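Local coordinates for protein serine protease inhibitor 2 (Anopheles gambiae, PDB 3PZF) that inhibits clip-domain serine proteases as a serpin, forming a covalent complex with one of them, and so restrains melanization in mosquito hemolymph, at residues Ala197-Pro202 with Tyr215-Gly220; Ala232-Leu237 with Ala245-Leu250; Asn282-Lys287 with Ile367-Arg372; Phe288-Ser293 with Ala337-Asn342. One frame throughout, in Å; residues are numbered along the deposited sequence.

Interaction 1 (Ala197-Pro202 with Tyr215-Gly220); sequences ANNVKP and YMEQNG
Asn-199 grips the neighbouring strand with both its backbone and its side chain. Its carbonyl O accepts the backbone N-H of Tyr-215, N to O 3.0 Å, with the donor above the carbonyl plane. CG lies anti to the backbone N (chi1 -150°), and from there Asn-199 ND2 reaches Glu-217 OE2 at 2.8 Å, on the anti side of the carboxylate and with the two planes nearly coplanar. A weak bond runs from the same ND2 to Tyr-215 O. Next comes Lys-201, whose aliphatic chain passes over one face of the Tyr-215 ring; its CD is 4.1 Å from the ring centroid in a CH-pi contact. A bend at chi4 (-69°) brings Lys-201 NZ within 3.0 Å of Glu-217 OE2, a salt bridge made from above the carboxylate plane. OE2 thus takes two donors, while a water links NZ to OE1. Finally, Pro-202 O accepts the Tyr-215 hydroxyl at 2.7 Å from OH, holding the hydroxyl end of the ring that carries Lys-201 CD over one face. Together these bonds tie strand 200-203 to strand 211-227 in the outlying hairpin of serpin sheet C.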
loop_
_atom_site.group_PDB
_atom_site.type_symbol
_atom_site.label_atom_id
_atom_site.label_comp_id
_atom_site.label_asym_id
_atom_site.label_seq_id
_atom_site.Cartn_x
_atom_site.Cartn_y
_atom_site.Cartn_z
ATOM N N ALA A 197 11.290 -2.532 -28.635
ATOM C CA ALA A 197 12.630 -2.890 -28.140
ATOM C C ALA A 197 13.343 -1.676 -27.547
ATOM O O ALA A 197 13.900 -1.723 -26.457
ATOM C CB ALA A 197 13.467 -3.487 -29.274
ATOM N N ASN A 198 13.319 -0.578 -28.290
ATOM C CA ASN A 198 14.097 0.595 -27.941
ATOM C C ASN A 198 13.196 1.790 -27.847
ATOM O O ASN A 198 12.724 2.280 -28.874
ATOM C CB ASN A 198 15.164 0.830 -29.000
ATOM C CG ASN A 198 16.197 -0.236 -28.982
ATOM O OD1 ASN A 198 16.958 -0.321 -28.024
ATOM N ND2 ASN A 198 16.222 -1.089 -30.007
ATOM N N ASN A 199 12.942 2.241 -26.616
ATOM C CA ASN A 199 12.050 3.366 -26.428
ATOM C C ASN A 199 12.461 4.235 -25.257
ATOM O O ASN A 199 11.621 4.667 -24.478
ATOM C CB ASN A 199 10.606 2.887 -26.215
ATOM C CG ASN A 199 9.586 3.901 -26.721
ATOM O OD1 ASN A 199 9.911 4.765 -27.539
ATOM N ND2 ASN A 199 8.345 3.791 -26.245
ATOM N N VAL A 200 13.751 4.513 -25.149
ATOM C CA VAL A 200 14.237 5.418 -24.131
ATOM C C VAL A 200 13.904 6.855 -24.489
ATOM O O VAL A 200 14.041 7.257 -25.633
ATOM C CB VAL A 200 15.775 5.272 -23.979
ATOM C CG1 VAL A 200 16.380 6.517 -23.297
ATOM C CG2 VAL A 200 16.080 4.024 -23.176
ATOM N N LYS A 201 13.468 7.635 -23.510
ATOM C CA LYS A 201 13.258 9.069 -23.730
ATOM C C LYS A 201 13.629 9.756 -22.451
ATOM O O LYS A 201 13.719 9.097 -21.428
ATOM C CB LYS A 201 11.773 9.387 -24.010
ATOM C CG LYS A 201 11.037 8.484 -24.992
ATOM C CD LYS A 201 9.506 8.835 -24.924
ATOM C CE LYS A 201 8.626 7.893 -25.728
ATOM N NZ LYS A 201 8.810 8.038 -27.202
ATOM N N PRO A 202 13.802 11.085 -22.477
ATOM C CA PRO A 202 14.035 11.832 -21.229
ATOM C C PRO A 202 12.865 11.738 -20.245
ATOM O O PRO A 202 11.693 11.490 -20.641
ATOM C CB PRO A 202 14.170 13.275 -21.707
ATOM C CG PRO A 202 14.653 13.141 -23.138
ATOM C CD PRO A 202 13.902 11.957 -23.658
ATOM N N TYR A 215 10.129 3.674 -22.016
ATOM C CA TYR A 215 8.694 3.968 -22.038
ATOM C C TYR A 215 7.894 2.925 -22.817
ATOM O O TYR A 215 8.436 2.176 -23.626
ATOM C CB TYR A 215 8.470 5.340 -22.660
ATOM C CG TYR A 215 8.850 6.520 -21.771
ATOM C CD1 TYR A 215 7.886 7.168 -20.988
ATOM C CD2 TYR A 215 10.181 7.001 -21.747
ATOM C CE1 TYR A 215 8.210 8.267 -20.199
ATOM C CE2 TYR A 215 10.525 8.097 -20.971
ATOM C CZ TYR A 215 9.541 8.735 -20.213
ATOM O OH TYR A 215 9.891 9.815 -19.434
ATOM N N MET A 216 6.595 2.880 -22.550
ATOM C CA MET A 216 5.670 2.056 -23.321
ATOM C C MET A 216 4.504 2.955 -23.701
ATOM O O MET A 216 4.197 3.883 -22.969
ATOM C CB MET A 216 5.174 0.871 -22.495
ATOM C CG MET A 216 4.705 1.244 -21.132
ATOM S SD MET A 216 4.471 -0.289 -20.176
ATOM C CE MET A 216 3.751 0.394 -18.716
ATOM N N GLU A 217 3.915 2.715 -24.871
ATOM C CA GLU A 217 2.908 3.616 -25.460
ATOM C C GLU A 217 1.813 2.793 -26.086
ATOM O O GLU A 217 2.103 1.788 -26.739
ATOM C CB GLU A 217 3.554 4.466 -26.570
ATOM C CG GLU A 217 4.748 5.257 -26.098
ATOM C CD GLU A 217 5.473 5.958 -27.242
ATOM O OE1 GLU A 217 4.804 6.585 -28.102
ATOM O OE2 GLU A 217 6.714 5.858 -27.281
ATOM N N GLN A 218 0.554 3.192 -25.875
ATOM C CA GLN A 218 -0.530 2.628 -26.675
ATOM C C GLN A 218 -1.661 3.612 -26.878
ATOM O O GLN A 218 -1.743 4.612 -26.172
ATOM C CB GLN A 218 -1.113 1.384 -25.987
ATOM C CG GLN A 218 -1.933 1.686 -24.742
ATOM C CD GLN A 218 -2.562 0.406 -24.232
ATOM O OE1 GLN A 218 -3.439 -0.128 -24.878
ATOM N NE2 GLN A 218 -2.042 -0.139 -23.143
ATOM N N ASN A 219 -2.538 3.295 -27.834
ATOM C CA ASN A 219 -3.835 3.950 -27.980
ATOM C C ASN A 219 -4.899 3.023 -27.426
ATOM O O ASN A 219 -4.939 1.845 -27.781
ATOM C CB ASN A 219 -4.161 4.153 -29.453
ATOM C CG ASN A 219 -3.222 5.104 -30.116
ATOM O OD1 ASN A 219 -3.149 6.268 -29.717
ATOM N ND2 ASN A 219 -2.493 4.631 -31.143
ATOM N N GLY A 220 -5.781 3.543 -26.587
ATOM C CA GLY A 220 -6.884 2.724 -26.125
ATOM C C GLY A 220 -8.047 3.528 -25.605
ATOM O O GLY A 220 -8.028 4.752 -25.610
HETATM O O HOH W 1 6.575 8.469 -29.240
#

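Interaction 2 (Ala232-Leu237 with Ala245-Leu250); sequences AQILRL and AMYFIL
A regular antiparallel beta hairpin is built from Ala-232-Leu-237 and Ala-245-Leu-250. Gln-233/Leu-250, Leu-235/Phe-248 and Leu-237/Met-246 are its hydrogen-bonded pairs, each closed by two backbone bonds, for example Leu-250 N to Gln-233 O at 2.8 Å. In the non-hydrogen-bonded pair Ile-234/Ile-249 the side chains run next to each other in the same direction, CG1 to CG1 4.0 Å, and Ile-249 CG2 continues the apolar row to Ala-232 CB at 3.6 Å. Further along this face Arg-236 runs across the Tyr-247 ring: Arg-236 CB is 4.1 Å from the ring centroid, CG lies over the rim, and CD approaches the phenol oxygen. The arginine chain is extended from CG to NE, and its NH2 finds a salt bridge with Glu-381.

The two strands belong to serpin sheet B, buried in the core of the molecule, where helix 266-274 covers Ile-234, Tyr-247 and Ile-249 and strand 374-380 pairs with the other edge of 244-251. On the face of Leu-235, Leu-237 and Phe-248, Leu-237 crosses the phenyl ring at about a right angle, with its CD1 3.7 Å from Phe-248 CE2. Leu-235 CD2 is more distant, 4.2 Å from Phe-248 CD2. At the far end Gln-233 OE1 rests 3.6 Å from Leu-250 CD2, while Gln-233 NE2 is hydrogen-bonded to Tyr-224 OH and Ile-367 O.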
loop_
_atom_site.group_PDB
_atom_site.type_symbol
_atom_site.label_atom_id
_atom_site.label_comp_id
_atom_site.label_asym_id
_atom_site.label_seq_id
_atom_site.Cartn_x
_atom_site.Cartn_y
_atom_site.Cartn_z
ATOM N N ALA A 232 -4.331 18.132 -12.570
ATOM C CA ALA A 232 -3.653 16.899 -12.966
ATOM C C ALA A 232 -4.533 16.054 -13.859
ATOM O O ALA A 232 -5.764 16.072 -13.723
ATOM C CB ALA A 232 -3.310 16.070 -11.693
ATOM N N GLN A 233 -3.904 15.277 -14.736
ATOM C CA GLN A 233 -4.628 14.281 -15.508
ATOM C C GLN A 233 -4.751 13.032 -14.695
ATOM O O GLN A 233 -3.840 12.681 -13.927
ATOM C CB GLN A 233 -3.894 13.979 -16.809
ATOM C CG GLN A 233 -4.008 15.118 -17.868
ATOM C CD GLN A 233 -3.007 14.886 -18.985
ATOM O OE1 GLN A 233 -1.791 14.921 -18.747
ATOM N NE2 GLN A 233 -3.509 14.612 -20.199
ATOM N N ILE A 234 -5.895 12.370 -14.806
ATOM C CA ILE A 234 -6.042 11.095 -14.135
ATOM C C ILE A 234 -6.405 10.021 -15.143
ATOM O O ILE A 234 -7.243 10.240 -16.007
ATOM C CB ILE A 234 -7.119 11.194 -13.032
ATOM C CG1 ILE A 234 -6.769 12.361 -12.090
ATOM C CG2 ILE A 234 -7.181 9.905 -12.282
ATOM C CD1 ILE A 234 -7.773 12.591 -10.964
ATOM N N LEU A 235 -5.793 8.850 -15.008
ATOM C CA LEU A 235 -5.985 7.739 -15.953
ATOM C C LEU A 235 -6.189 6.430 -15.205
ATOM O O LEU A 235 -5.528 6.184 -14.200
ATOM C CB LEU A 235 -4.733 7.610 -16.854
ATOM C CG LEU A 235 -4.661 6.374 -17.757
ATOM C CD1 LEU A 235 -5.575 6.524 -19.004
ATOM C CD2 LEU A 235 -3.224 6.126 -18.242
ATOM N N ARG A 236 -7.057 5.571 -15.731
ATOM C CA ARG A 236 -7.290 4.248 -15.152
ATOM C C ARG A 236 -6.877 3.162 -16.135
ATOM O O ARG A 236 -7.408 3.121 -17.249
ATOM C CB ARG A 236 -8.805 4.091 -14.840
ATOM C CG ARG A 236 -9.216 2.664 -14.430
ATOM C CD ARG A 236 -10.778 2.612 -14.302
ATOM N NE ARG A 236 -11.304 1.287 -13.989
ATOM C CZ ARG A 236 -11.660 0.388 -14.892
ATOM N NH1 ARG A 236 -11.550 0.664 -16.186
ATOM N NH2 ARG A 236 -12.177 -0.778 -14.499
ATOM N N LEU A 237 -5.954 2.282 -15.719
ATOM C CA LEU A 237 -5.624 1.065 -16.470
ATOM C C LEU A 237 -6.049 -0.145 -15.648
ATOM O O LEU A 237 -5.459 -0.417 -14.594
ATOM C CB LEU A 237 -4.110 0.952 -16.740
ATOM C CG LEU A 237 -3.515 2.116 -17.533
ATOM C CD1 LEU A 237 -2.018 1.773 -17.856
ATOM C CD2 LEU A 237 -4.334 2.423 -18.809
ATOM N N ALA A 245 -7.610 -2.186 -10.515
ATOM C CA ALA A 245 -7.134 -1.256 -11.561
ATOM C C ALA A 245 -6.041 -0.369 -11.005
ATOM O O ALA A 245 -6.001 -0.154 -9.813
ATOM C CB ALA A 245 -8.325 -0.399 -12.058
ATOM N N MET A 246 -5.114 0.110 -11.842
ATOM C CA MET A 246 -4.134 1.084 -11.383
ATOM C C MET A 246 -4.550 2.450 -11.874
ATOM O O MET A 246 -4.817 2.641 -13.060
ATOM C CB MET A 246 -2.704 0.779 -11.871
ATOM C CG MET A 246 -1.684 1.818 -11.368
ATOM S SD MET A 246 0.070 1.376 -11.713
ATOM C CE MET A 246 0.455 0.190 -10.430
ATOM N N TYR A 247 -4.581 3.415 -10.964
ATOM C CA TYR A 247 -4.842 4.797 -11.355
ATOM C C TYR A 247 -3.560 5.604 -11.337
ATOM O O TYR A 247 -2.680 5.347 -10.511
ATOM C CB TYR A 247 -5.823 5.442 -10.385
ATOM C CG TYR A 247 -7.280 5.093 -10.598
ATOM C CD1 TYR A 247 -7.841 3.965 -9.995
ATOM C CD2 TYR A 247 -8.116 5.911 -11.388
ATOM C CE1 TYR A 247 -9.205 3.650 -10.178
ATOM C CE2 TYR A 247 -9.472 5.601 -11.551
ATOM C CZ TYR A 247 -10.003 4.473 -10.958
ATOM O OH TYR A 247 -11.374 4.216 -11.140
ATOM N N PHE A 248 -3.435 6.553 -12.277
ATOM C CA PHE A 248 -2.264 7.423 -12.365
ATOM C C PHE A 248 -2.753 8.851 -12.259
ATOM O O PHE A 248 -3.692 9.222 -12.963
ATOM C CB PHE A 248 -1.552 7.245 -13.725
ATOM C CG PHE A 248 -1.081 5.832 -13.977
ATOM C CD1 PHE A 248 0.229 5.467 -13.706
ATOM C CD2 PHE A 248 -1.971 4.853 -14.419
ATOM C CE1 PHE A 248 0.651 4.162 -13.901
ATOM C CE2 PHE A 248 -1.543 3.541 -14.618
ATOM C CZ PHE A 248 -0.223 3.202 -14.372
ATOM N N ILE A 249 -2.119 9.652 -11.411
ATOM C CA ILE A 249 -2.424 11.086 -11.337
ATOM C C ILE A 249 -1.170 11.850 -11.737
ATOM O O ILE A 249 -0.175 11.823 -11.011
ATOM C CB ILE A 249 -2.857 11.503 -9.931
ATOM C CG1 ILE A 249 -4.134 10.730 -9.529
ATOM C CG2 ILE A 249 -3.066 13.022 -9.852
ATOM C CD1 ILE A 249 -4.542 10.914 -8.024
ATOM N N LEU A 250 -1.245 12.515 -12.896
ATOM C CA LEU A 250 -0.089 13.167 -13.516
ATOM C C LEU A 250 -0.323 14.666 -13.452
ATOM O O LEU A 250 -1.188 15.192 -14.163
ATOM C CB LEU A 250 0.042 12.712 -14.970
ATOM C CG LEU A 250 1.121 13.418 -15.827
ATOM C CD1 LEU A 250 2.534 13.070 -15.348
ATOM C CD2 LEU A 250 0.947 13.034 -17.285
HETATM O O HOH W 2 -1.068 16.494 -16.800
#

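Interaction 3 (Asn282-Lys287 with Ile367-Arg372); sequences NVTLPK and IFNANR
The Phe-368 ring is met at its edge by Leu-285, whose CD2 lies near the ring plane, 3.9 Å from CE2; Val-283 CG1 comes in obliquely at 4.5 Å from CD2. Leu-235, Phe-248 and Leu-250 also pack on this ring, which therefore wedges between serpin sheets B and C. The other flat group, the amide of Asn-369, keeps alongside Thr-284 and heads in the same direction, and Asn-369 OD1 touches Thr-284 CG2 at 3.5 Å.

The backbones form a parallel pair in sheet C, joining strand 277-295 to the short strand that follows the reactive-centre loop. Phe-368 bonds in both directions: its N donates to Asn-282 O at 2.8 Å, almost straight (177°), and its O accepts Thr-284 N at 2.9 Å. The ladder's last rung is Ala-370 N to Thr-284 O, also 2.9 Å. There the chain leaves the strand through an inverse gamma turn centred on Ala-370. The methyl of that residue packs on Leu-285 CD2, whereas its carbonyl has no hydrogen-bonding partner in the model; buried by this contact, Ala-370 O lies 3.2 Å from Pro-286 CD.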
loop_
_atom_site.group_PDB
_atom_site.type_symbol
_atom_site.label_atom_id
_atom_site.label_comp_id
_atom_site.label_asym_id
_atom_site.label_seq_id
_atom_site.Cartn_x
_atom_site.Cartn_y
_atom_site.Cartn_z
ATOM N N ASN A 282 -4.137 8.390 -25.850
ATOM C CA ASN A 282 -2.794 7.884 -26.145
ATOM C C ASN A 282 -1.970 7.979 -24.875
ATOM O O ASN A 282 -1.754 9.081 -24.356
ATOM C CB ASN A 282 -2.106 8.663 -27.262
ATOM C CG ASN A 282 -0.767 8.026 -27.638
ATOM O OD1 ASN A 282 0.232 8.233 -26.963
ATOM N ND2 ASN A 282 -0.768 7.225 -28.697
ATOM N N VAL A 283 -1.552 6.820 -24.362
ATOM C CA VAL A 283 -0.933 6.703 -23.056
ATOM C C VAL A 283 0.532 6.381 -23.228
ATOM O O VAL A 283 0.872 5.406 -23.904
ATOM C CB VAL A 283 -1.545 5.519 -22.250
ATOM C CG1 VAL A 283 -0.792 5.296 -20.929
ATOM C CG2 VAL A 283 -3.041 5.764 -21.993
ATOM N N THR A 284 1.384 7.224 -22.642
ATOM C CA THR A 284 2.825 6.946 -22.540
ATOM C C THR A 284 3.196 6.894 -21.059
ATOM O O THR A 284 2.929 7.862 -20.329
ATOM C CB THR A 284 3.668 8.075 -23.205
ATOM O OG1 THR A 284 3.328 8.181 -24.585
ATOM C CG2 THR A 284 5.196 7.759 -23.096
ATOM N N LEU A 285 3.804 5.782 -20.629
ATOM C CA LEU A 285 4.189 5.571 -19.229
ATOM C C LEU A 285 5.608 5.049 -19.190
ATOM O O LEU A 285 5.997 4.241 -20.049
ATOM C CB LEU A 285 3.322 4.527 -18.552
ATOM C CG LEU A 285 1.877 4.965 -18.250
ATOM C CD1 LEU A 285 1.139 3.739 -17.759
ATOM C CD2 LEU A 285 1.888 6.039 -17.175
ATOM N N PRO A 286 6.374 5.498 -18.193
ATOM C CA PRO A 286 7.708 4.919 -18.032
ATOM C C PRO A 286 7.583 3.598 -17.301
ATOM O O PRO A 286 6.761 3.492 -16.381
ATOM C CB PRO A 286 8.436 5.944 -17.157
ATOM C CG PRO A 286 7.336 6.585 -16.333
ATOM C CD PRO A 286 6.113 6.597 -17.242
ATOM N N LYS A 287 8.353 2.604 -17.697
ATOM C CA LYS A 287 8.365 1.343 -16.976
ATOM C C LYS A 287 9.155 1.536 -15.679
ATOM O O LYS A 287 10.079 2.357 -15.616
ATOM C CB LYS A 287 8.966 0.243 -17.855
ATOM C CG LYS A 287 8.064 -0.083 -19.064
ATOM C CD LYS A 287 8.558 -1.250 -19.891
ATOM C CE LYS A 287 9.651 -0.812 -20.871
ATOM N NZ LYS A 287 10.145 -1.937 -21.734
ATOM N N ILE A 367 -4.147 13.023 -24.890
ATOM C CA ILE A 367 -2.757 12.565 -24.743
ATOM C C ILE A 367 -2.361 12.588 -23.289
ATOM O O ILE A 367 -2.436 13.630 -22.660
ATOM C CB ILE A 367 -1.766 13.481 -25.496
ATOM C CG1 ILE A 367 -2.099 13.514 -26.987
ATOM C CG2 ILE A 367 -0.312 13.024 -25.252
ATOM C CD1 ILE A 367 -2.031 12.176 -27.641
ATOM N N PHE A 368 -1.911 11.439 -22.767
ATOM C CA PHE A 368 -1.463 11.320 -21.386
ATOM C C PHE A 368 -0.003 10.872 -21.487
ATOM O O PHE A 368 0.261 9.736 -21.837
ATOM C CB PHE A 368 -2.268 10.238 -20.670
ATOM C CG PHE A 368 -1.932 10.063 -19.204
ATOM C CD1 PHE A 368 -2.668 10.726 -18.237
ATOM C CD2 PHE A 368 -0.907 9.201 -18.784
ATOM C CE1 PHE A 368 -2.395 10.540 -16.868
ATOM C CE2 PHE A 368 -0.652 9.023 -17.418
ATOM C CZ PHE A 368 -1.385 9.716 -16.481
ATOM N N ASN A 369 0.924 11.773 -21.213
ATOM C CA ASN A 369 2.340 11.484 -21.443
ATOM C C ASN A 369 3.100 11.698 -20.160
ATOM O O ASN A 369 3.481 12.829 -19.840
ATOM C CB ASN A 369 2.902 12.372 -22.569
ATOM C CG ASN A 369 4.393 12.110 -22.850
ATOM O OD1 ASN A 369 5.019 11.172 -22.321
ATOM N ND2 ASN A 369 4.975 12.965 -23.687
ATOM N N ALA A 370 3.275 10.615 -19.400
ATOM C CA ALA A 370 3.850 10.697 -18.063
ATOM C C ALA A 370 5.387 10.721 -18.118
ATOM O O ALA A 370 6.028 9.751 -17.745
ATOM C CB ALA A 370 3.380 9.491 -17.203
ATOM N N ASN A 371 5.958 11.816 -18.603
ATOM C CA ASN A 371 7.420 11.960 -18.611
ATOM C C ASN A 371 7.890 12.931 -17.517
ATOM O O ASN A 371 8.934 13.566 -17.638
ATOM C CB ASN A 371 7.892 12.399 -19.994
ATOM C CG ASN A 371 7.441 13.807 -20.345
ATOM O OD1 ASN A 371 6.595 14.396 -19.665
ATOM N ND2 ASN A 371 7.991 14.346 -21.437
ATOM N N ARG A 372 7.096 13.040 -16.459
ATOM C CA ARG A 372 7.484 13.772 -15.259
ATOM C C ARG A 372 6.840 13.062 -14.056
ATOM O O ARG A 372 6.093 12.131 -14.249
ATOM C CB ARG A 372 7.052 15.229 -15.332
ATOM C CG ARG A 372 5.603 15.412 -15.538
ATOM C CD ARG A 372 5.263 16.870 -15.857
ATOM N NE ARG A 372 3.838 16.896 -16.127
ATOM C CZ ARG A 372 3.313 16.777 -17.338
ATOM N NH1 ARG A 372 4.108 16.723 -18.409
ATOM N NH2 ARG A 372 2.001 16.744 -17.481
#

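Interaction 4 (Phe288-Ser293 with Ala337-Asn342); sequences FKFDFS and AGITIN
Phe-288 lays one face of its ring over Ile-341, whose CG1 is 3.7 Å from the ring centroid and only 18° off the normal, a close CH-pi contact. The ring gets there because CG stands between the backbone N and the carbonyl carbon (chi1 54°). Ile-339 does double duty: its CG2 touches the edge of the same ring, 4.0 Å from Phe-288 CE2, and also sits over a face of Phe-290, 3.8 Å from that centroid. Phe-376 and Ile-392 pack on Phe-288 from sheet B.

Behind these side chains the strands pair antiparallel in serpin sheet A, with two bonds in each of three hydrogen-bonded pairs. Ile-339 N to Phe-290 O is 2.9 Å; the bond at the Phe-288 end, Phe-288 N to Ile-341 O, is weak at 3.4 Å. Between the Phe-290/Ile-339 and Phe-292/Ala-337 pairs, Asp-291 and Gly-338 come close, CA to CA 4.0 Å, with the glycine CA against Asp-291 CB.

On the polar face Lys-289 runs beside Thr-340, CG to OG1 3.4 Å, but the hydroxyl is hydrogen-bonded to Glu-347 of the hinge region, and Thr-340 O to Ser-346. The apolar face thus holds strand 332-341 to the core through phenylalanines and isoleucines, while its polar groups engage the hinge, consistent with a reactive-centre loop that has begun to enter the sheet along the strand's other edge.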
loop_
_atom_site.group_PDB
_atom_site.type_symbol
_atom_site.label_atom_id
_atom_site.label_comp_id
_atom_site.label_asym_id
_atom_site.label_seq_id
_atom_site.Cartn_x
_atom_site.Cartn_y
_atom_site.Cartn_z
ATOM N N PHE A 288 8.775 0.798 -14.636
ATOM C CA PHE A 288 9.531 0.863 -13.387
ATOM C C PHE A 288 9.419 -0.416 -12.603
ATOM O O PHE A 288 8.427 -1.155 -12.702
ATOM C CB PHE A 288 9.130 2.076 -12.527
ATOM C CG PHE A 288 7.635 2.174 -12.223
ATOM C CD1 PHE A 288 6.804 3.052 -12.943
ATOM C CD2 PHE A 288 7.073 1.410 -11.206
ATOM C CE1 PHE A 288 5.421 3.170 -12.635
ATOM C CE2 PHE A 288 5.697 1.504 -10.909
ATOM C CZ PHE A 288 4.867 2.386 -11.633
ATOM N N LYS A 289 10.475 -0.686 -11.842
ATOM C CA LYS A 289 10.516 -1.802 -10.923
ATOM C C LYS A 289 11.313 -1.377 -9.697
ATOM O O LYS A 289 12.501 -1.058 -9.797
ATOM C CB LYS A 289 11.201 -2.992 -11.595
ATOM C CG LYS A 289 11.410 -4.194 -10.669
ATOM C CD LYS A 289 12.024 -5.353 -11.406
ATOM C CE LYS A 289 12.017 -6.615 -10.539
ATOM N NZ LYS A 289 12.571 -7.800 -11.266
ATOM N N PHE A 290 10.678 -1.376 -8.524
ATOM C CA PHE A 290 11.389 -0.966 -7.317
ATOM C C PHE A 290 10.663 -1.470 -6.078
ATOM O O PHE A 290 9.554 -2.004 -6.147
ATOM C CB PHE A 290 11.529 0.575 -7.243
ATOM C CG PHE A 290 10.217 1.325 -6.956
ATOM C CD1 PHE A 290 9.872 1.744 -5.667
ATOM C CD2 PHE A 290 9.354 1.657 -8.001
ATOM C CE1 PHE A 290 8.679 2.447 -5.423
ATOM C CE2 PHE A 290 8.159 2.332 -7.772
ATOM C CZ PHE A 290 7.819 2.747 -6.487
ATOM N N ASP A 291 11.314 -1.315 -4.942
ATOM C CA ASP A 291 10.647 -1.612 -3.700
ATOM C C ASP A 291 10.920 -0.504 -2.692
ATOM O O ASP A 291 11.773 0.365 -2.889
ATOM C CB ASP A 291 11.043 -2.990 -3.186
ATOM C CG ASP A 291 12.499 -3.181 -3.108
ATOM O OD1 ASP A 291 13.146 -2.462 -2.323
ATOM O OD2 ASP A 291 12.990 -4.079 -3.813
ATOM N N PHE A 292 10.186 -0.539 -1.596
ATOM C CA PHE A 292 10.225 0.569 -0.664
ATOM C C PHE A 292 9.884 -0.033 0.690
ATOM O O PHE A 292 8.895 -0.757 0.817
ATOM C CB PHE A 292 9.204 1.663 -1.016
ATOM C CG PHE A 292 9.276 2.849 -0.094
ATOM C CD1 PHE A 292 10.280 3.799 -0.241
ATOM C CD2 PHE A 292 8.385 2.980 0.973
ATOM C CE1 PHE A 292 10.373 4.882 0.630
ATOM C CE2 PHE A 292 8.478 4.062 1.850
ATOM C CZ PHE A 292 9.475 5.016 1.665
ATOM N N SER A 293 10.752 0.203 1.658
ATOM C CA SER A 293 10.604 -0.348 3.002
ATOM C C SER A 293 10.666 0.812 3.981
ATOM O O SER A 293 11.418 1.763 3.763
ATOM C CB SER A 293 11.749 -1.323 3.280
ATOM O OG SER A 293 11.499 -2.081 4.442
ATOM N N ALA A 337 7.001 -3.172 0.366
ATOM C CA ALA A 337 6.190 -3.461 -0.822
ATOM C C ALA A 337 7.063 -3.336 -2.058
ATOM O O ALA A 337 7.886 -2.434 -2.118
ATOM C CB ALA A 337 5.042 -2.469 -0.926
ATOM N N GLY A 338 6.869 -4.214 -3.036
ATOM C CA GLY A 338 7.531 -4.037 -4.332
ATOM C C GLY A 338 6.478 -3.773 -5.396
ATOM O O GLY A 338 5.339 -4.187 -5.264
ATOM N N ILE A 339 6.841 -3.092 -6.467
ATOM C CA ILE A 339 5.871 -2.835 -7.545
ATOM C C ILE A 339 6.672 -2.815 -8.833
ATOM O O ILE A 339 7.803 -2.347 -8.856
ATOM C CB ILE A 339 5.140 -1.505 -7.359
ATOM C CG1 ILE A 339 3.995 -1.328 -8.393
ATOM C CG2 ILE A 339 6.138 -0.334 -7.384
ATOM C CD1 ILE A 339 2.804 -2.337 -8.235
ATOM N N THR A 340 6.066 -3.357 -9.884
ATOM C CA THR A 340 6.630 -3.351 -11.232
ATOM C C THR A 340 5.508 -3.010 -12.184
ATOM O O THR A 340 4.379 -3.465 -11.995
ATOM C CB THR A 340 7.137 -4.740 -11.589
ATOM O OG1 THR A 340 8.120 -5.152 -10.621
ATOM C CG2 THR A 340 7.755 -4.749 -13.019
ATOM N N ILE A 341 5.763 -2.167 -13.179
ATOM C CA ILE A 341 4.867 -2.149 -14.331
ATOM C C ILE A 341 5.707 -2.300 -15.602
ATOM O O ILE A 341 6.796 -1.710 -15.736
ATOM C CB ILE A 341 3.921 -0.879 -14.445
ATOM C CG1 ILE A 341 4.717 0.402 -14.743
ATOM C CG2 ILE A 341 3.027 -0.742 -13.171
ATOM C CD1 ILE A 341 3.841 1.636 -15.021
ATOM N N ASN A 342 5.199 -3.120 -16.516
ATOM C CA ASN A 342 5.716 -3.177 -17.876
ATOM C C ASN A 342 4.575 -3.292 -18.903
ATOM O O ASN A 342 3.419 -3.011 -18.582
ATOM C CB ASN A 342 6.735 -4.318 -18.018
ATOM C CG ASN A 342 6.113 -5.689 -17.890
ATOM O OD1 ASN A 342 4.908 -5.832 -17.782
ATOM N ND2 ASN A 342 6.954 -6.722 -17.950
#

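In the fold
Strand 277-295 is shared by interactions 3 and 4: its first half pairs in interaction 3 and its second half in interaction 4, whose centres are about 18 Å apart. Interaction 1 lies about 8 Å from interaction 3, centre to centre, on the neighbouring strand 211-227, where Asn-219 OD1 bonds to Asn-282 ND2. Interaction 2, in sheet B, backs onto interaction 3 at about 10 Å between centres. Along the chain 1, 2 and 3 open in turn, with 4 nested in the loop that 3 closes. That loop includes the hinge and the probable reactive bond Lys-359-Phe-360, so interactions 4 and 3 hold the two ends of the reactive-centre loop, in sheets A and C respectively.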